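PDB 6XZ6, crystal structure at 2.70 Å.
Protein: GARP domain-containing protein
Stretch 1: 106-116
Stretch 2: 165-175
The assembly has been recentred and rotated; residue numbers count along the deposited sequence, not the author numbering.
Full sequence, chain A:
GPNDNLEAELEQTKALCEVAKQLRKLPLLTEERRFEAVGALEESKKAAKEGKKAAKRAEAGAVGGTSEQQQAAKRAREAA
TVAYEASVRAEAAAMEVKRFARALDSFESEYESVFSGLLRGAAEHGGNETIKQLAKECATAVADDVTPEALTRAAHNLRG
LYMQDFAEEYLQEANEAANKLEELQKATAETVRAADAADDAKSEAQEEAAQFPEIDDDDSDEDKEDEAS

Stretch 1, residues 106-116: SFESEYESVFS
Stretch 2 165-175: DFAEEYLQEAN

Two carboxylates face each other across this largely aromatic contact: Glu110 OE1 lies 3.2 Å from Glu173 OE1, with no hydrogen bond between these two acceptors. Glu110 is extended (chi1 -155°, t; chi2 -168°, t; chi3 -18°), its CA-to-CB bond pointing toward the second helix. If both are charged, this approach is unfavourable; the identifiable attractive contacts lie in the neighbouring side chains.

Both stretches are helical, and they run nearly antiparallel, with 156° between their N-to-C directions, a signed crossing angle of -156° and a closest axial approach of 11.1 Å. The register is set by Phe107 CA opposite Glu173 CA at 7.5 Å and Tyr111 CA opposite Tyr170 CA at 8.1 Å. Residues 165-175 keep regular helical hydrogen bonding. The first helix is kinked where the amides of Ser113 and Val114 lack a bond to the preceding turn; Tyr111 has phi/psi of -116/-24°, and Val114 N makes a weak 3.2 Å bond to Tyr111 O. The helix resumes with Phe115 N to Tyr111 O at 3.1 Å.

Tyr111 is the central knob, its m rotamer (chi1 -66°, chi2 -78°) placing the side chain among Phe166, Glu169, Tyr170 and Glu173. Its hydroxyl donates a hydrogen bond from Tyr111 OH to Glu169 OE1 at 3.0 Å, a pairing that lets a buried aromatic ring end in a satisfied polar group at the partly exposed border. Glu169 reaches it with chi1 174°, chi2 -146° and chi3 74°, although its CA-to-CB bond points sideways. The m chi1 of Glu173 (-55°) brings its CG to 3.2 Å from Tyr111 OH; chi2 (-89°) and chi3 (-133°) then orient the carboxylate.

Around this knob the rings interlock. Tyr170 (chi1 177°, chi2 74°) turns its edge to the face of Tyr111, with planes at 82° and centroids 5.0 Å apart, and offers its own face to the edge of Phe115 (chi1 -74°, chi2 -89°; planes at 65°, centroids 5.1 Å apart). Phe107, t with chi2 65°, lies nearly parallel to Tyr170 but slid aside, Phe107 CZ meeting Tyr170 CE1 at 3.6 Å. The Phe107 ring packs against Ala174, with Phe107 CZ 3.8 Å from Ala174 CA and 4.1 Å from Ala174 CB; the lone methyl leaves the backbone within reach of the ring.

At the other end, Phe166 (chi1 175°, chi2 -97°) starts sideways, yet its ring reaches the first helix: Phe166 CZ is 3.5 Å from both Tyr111 CD1 and Val114 CG1. Val114, in the t rotamer, adds a compact apolar surface beside this ring. The buried aromatic residues, with Val114 and Ala174, supply most of the 470 Å² buried, both sides summed.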

# COMPACT_ATOMS: atom_id res chain seq x y z
N SER A 106 4.24 -6.04 2.36
CA SER A 106 4.09 -7.47 2.65
C SER A 106 2.73 -7.96 2.15
O SER A 106 2.63 -9.08 1.64
CB SER A 106 4.20 -7.72 4.14
OG SER A 106 5.52 -7.45 4.54
N PHE A 107 1.70 -7.10 2.27
CA PHE A 107 0.34 -7.36 1.84
C PHE A 107 0.28 -7.48 0.32
O PHE A 107 -0.27 -8.46 -0.20
CB PHE A 107 -0.60 -6.27 2.38
CG PHE A 107 -1.97 -6.24 1.77
CD1 PHE A 107 -2.85 -7.30 1.95
CD2 PHE A 107 -2.38 -5.15 1.01
CE1 PHE A 107 -4.12 -7.27 1.38
CE2 PHE A 107 -3.66 -5.12 0.46
CZ PHE A 107 -4.51 -6.18 0.63
N GLU A 108 0.86 -6.50 -0.39
CA GLU A 108 0.89 -6.48 -1.85
C GLU A 108 1.64 -7.71 -2.34
O GLU A 108 1.20 -8.37 -3.27
CB GLU A 108 1.53 -5.17 -2.33
CG GLU A 108 1.74 -5.08 -3.83
CD GLU A 108 2.98 -5.69 -4.47
OE1 GLU A 108 3.92 -6.05 -3.72
OE2 GLU A 108 3.00 -5.80 -5.72
N SER A 109 2.77 -8.03 -1.70
CA SER A 109 3.60 -9.18 -2.04
C SER A 109 2.83 -10.49 -1.93
O SER A 109 2.96 -11.35 -2.78
CB SER A 109 4.86 -9.20 -1.19
OG SER A 109 5.39 -10.51 -1.16
N GLU A 110 2.00 -10.62 -0.90
CA GLU A 110 1.19 -11.81 -0.62
C GLU A 110 0.16 -12.11 -1.70
O GLU A 110 -0.12 -13.30 -1.94
CB GLU A 110 0.46 -11.64 0.72
CG GLU A 110 0.09 -12.94 1.42
CD GLU A 110 -0.87 -12.82 2.59
OE1 GLU A 110 -1.03 -11.70 3.13
OE2 GLU A 110 -1.50 -13.84 2.94
N TYR A 111 -0.43 -11.06 -2.31
CA TYR A 111 -1.54 -11.21 -3.26
C TYR A 111 -1.32 -10.79 -4.71
O TYR A 111 -2.08 -11.27 -5.54
CB TYR A 111 -2.77 -10.47 -2.73
CG TYR A 111 -3.33 -11.08 -1.47
CD1 TYR A 111 -4.11 -12.23 -1.51
CD2 TYR A 111 -3.07 -10.52 -0.22
CE1 TYR A 111 -4.63 -12.81 -0.36
CE2 TYR A 111 -3.55 -11.11 0.95
CZ TYR A 111 -4.33 -12.26 0.87
OH TYR A 111 -4.85 -12.84 2.00
N GLU A 112 -0.38 -9.88 -5.03
CA GLU A 112 -0.29 -9.39 -6.41
C GLU A 112 -0.10 -10.49 -7.47
O GLU A 112 -0.80 -10.46 -8.48
CB GLU A 112 0.76 -8.28 -6.58
CG GLU A 112 0.58 -7.44 -7.85
CD GLU A 112 1.15 -8.01 -9.13
OE1 GLU A 112 0.67 -7.63 -10.22
OE2 GLU A 112 2.08 -8.85 -9.05
N SER A 113 0.82 -11.45 -7.25
CA SER A 113 1.10 -12.53 -8.20
C SER A 113 -0.09 -13.50 -8.38
O SER A 113 -0.25 -14.13 -9.45
CB SER A 113 2.33 -13.31 -7.75
OG SER A 113 2.17 -13.67 -6.39
N VAL A 114 -0.91 -13.63 -7.32
CA VAL A 114 -2.09 -14.49 -7.32
C VAL A 114 -3.15 -13.86 -8.24
O VAL A 114 -3.57 -14.51 -9.19
CB VAL A 114 -2.60 -14.81 -5.87
CG1 VAL A 114 -3.94 -15.56 -5.89
CG2 VAL A 114 -1.55 -15.59 -5.08
N PHE A 115 -3.54 -12.60 -7.99
CA PHE A 115 -4.54 -11.89 -8.80
C PHE A 115 -4.09 -11.72 -10.24
O PHE A 115 -4.94 -11.78 -11.13
CB PHE A 115 -4.88 -10.54 -8.18
CG PHE A 115 -5.75 -10.69 -6.97
CD1 PHE A 115 -7.13 -10.72 -7.10
CD2 PHE A 115 -5.19 -10.79 -5.70
CE1 PHE A 115 -7.94 -10.85 -5.97
CE2 PHE A 115 -6.00 -10.94 -4.58
CZ PHE A 115 -7.37 -10.97 -4.72
N SER A 116 -2.79 -11.52 -10.49
CA SER A 116 -2.23 -11.43 -11.83
C SER A 116 -2.33 -12.77 -12.59
O SER A 116 -2.69 -12.77 -13.75
CB SER A 116 -0.78 -10.92 -11.78
OG SER A 116 -0.76 -9.55 -11.42
N ASP A 165 -12.82 -19.53 0.17
CA ASP A 165 -12.22 -19.03 1.40
C ASP A 165 -11.17 -17.95 1.11
O ASP A 165 -11.05 -17.01 1.89
CB ASP A 165 -11.60 -20.19 2.19
CG ASP A 165 -12.53 -20.88 3.19
OD1 ASP A 165 -13.66 -20.38 3.40
OD2 ASP A 165 -12.10 -21.93 3.78
N PHE A 166 -10.44 -18.07 0.00
CA PHE A 166 -9.41 -17.11 -0.40
C PHE A 166 -9.90 -15.67 -0.45
O PHE A 166 -9.20 -14.76 0.00
CB PHE A 166 -8.81 -17.52 -1.75
CG PHE A 166 -7.83 -16.51 -2.30
CD1 PHE A 166 -8.23 -15.55 -3.23
CD2 PHE A 166 -6.51 -16.49 -1.86
CE1 PHE A 166 -7.33 -14.61 -3.73
CE2 PHE A 166 -5.61 -15.54 -2.35
CZ PHE A 166 -6.03 -14.60 -3.28
N ALA A 167 -11.08 -15.45 -1.05
CA ALA A 167 -11.74 -14.15 -1.18
C ALA A 167 -12.13 -13.59 0.19
O ALA A 167 -12.02 -12.39 0.39
CB ALA A 167 -12.96 -14.30 -2.06
N GLU A 168 -12.51 -14.45 1.14
CA GLU A 168 -12.84 -14.06 2.52
C GLU A 168 -11.56 -13.69 3.27
O GLU A 168 -11.54 -12.68 3.96
CB GLU A 168 -13.61 -15.18 3.25
CG GLU A 168 -13.96 -14.88 4.70
CD GLU A 168 -14.92 -13.74 5.00
OE1 GLU A 168 -15.74 -13.40 4.12
OE2 GLU A 168 -14.87 -13.21 6.13
N GLU A 169 -10.48 -14.49 3.10
CA GLU A 169 -9.18 -14.19 3.72
C GLU A 169 -8.58 -12.92 3.09
O GLU A 169 -8.01 -12.13 3.82
CB GLU A 169 -8.26 -15.41 3.68
CG GLU A 169 -6.84 -15.19 4.17
CD GLU A 169 -5.86 -16.06 3.41
OE1 GLU A 169 -5.56 -15.74 2.22
OE2 GLU A 169 -5.41 -17.08 3.98
N TYR A 170 -8.80 -12.67 1.80
CA TYR A 170 -8.36 -11.41 1.19
C TYR A 170 -9.07 -10.23 1.82
O TYR A 170 -8.40 -9.28 2.18
CB TYR A 170 -8.51 -11.38 -0.35
CG TYR A 170 -8.12 -10.03 -0.92
CD1 TYR A 170 -6.78 -9.65 -1.01
CD2 TYR A 170 -9.09 -9.10 -1.28
CE1 TYR A 170 -6.41 -8.39 -1.48
CE2 TYR A 170 -8.73 -7.83 -1.73
CZ TYR A 170 -7.39 -7.47 -1.82
OH TYR A 170 -7.04 -6.23 -2.28
N LEU A 171 -10.40 -10.30 2.01
CA LEU A 171 -11.15 -9.24 2.69
C LEU A 171 -10.58 -8.96 4.11
O LEU A 171 -10.33 -7.80 4.44
CB LEU A 171 -12.66 -9.59 2.78
CG LEU A 171 -13.56 -8.68 3.65
CD1 LEU A 171 -13.62 -7.23 3.08
CD2 LEU A 171 -14.94 -9.26 3.82
N GLN A 172 -10.34 -10.01 4.91
CA GLN A 172 -9.80 -9.85 6.26
C GLN A 172 -8.48 -9.09 6.23
O GLN A 172 -8.33 -8.13 6.96
CB GLN A 172 -9.68 -11.22 6.94
CG GLN A 172 -11.03 -11.92 7.22
CD GLN A 172 -10.95 -13.35 7.81
OE1 GLN A 172 -9.87 -13.98 7.94
NE2 GLN A 172 -12.11 -13.89 8.19
N GLU A 173 -7.56 -9.46 5.33
CA GLU A 173 -6.24 -8.83 5.11
C GLU A 173 -6.35 -7.43 4.54
O GLU A 173 -5.54 -6.58 4.90
CB GLU A 173 -5.34 -9.69 4.19
CG GLU A 173 -5.13 -11.12 4.65
CD GLU A 173 -3.98 -11.42 5.58
OE1 GLU A 173 -3.25 -12.40 5.30
OE2 GLU A 173 -3.82 -10.70 6.60
N ALA A 174 -7.30 -7.20 3.60
CA ALA A 174 -7.50 -5.89 2.97
C ALA A 174 -8.04 -4.90 3.98
O ALA A 174 -7.79 -3.71 3.85
CB ALA A 174 -8.44 -6.00 1.80
N ASN A 175 -8.79 -5.39 4.99
CA ASN A 175 -9.33 -4.55 6.06
C ASN A 175 -8.19 -4.06 6.96
O ASN A 175 -8.15 -2.88 7.27
CB ASN A 175 -10.44 -5.26 6.86
CG ASN A 175 -11.80 -5.23 6.20
OD1 ASN A 175 -12.11 -4.41 5.34
ND2 ASN A 175 -12.67 -6.14 6.60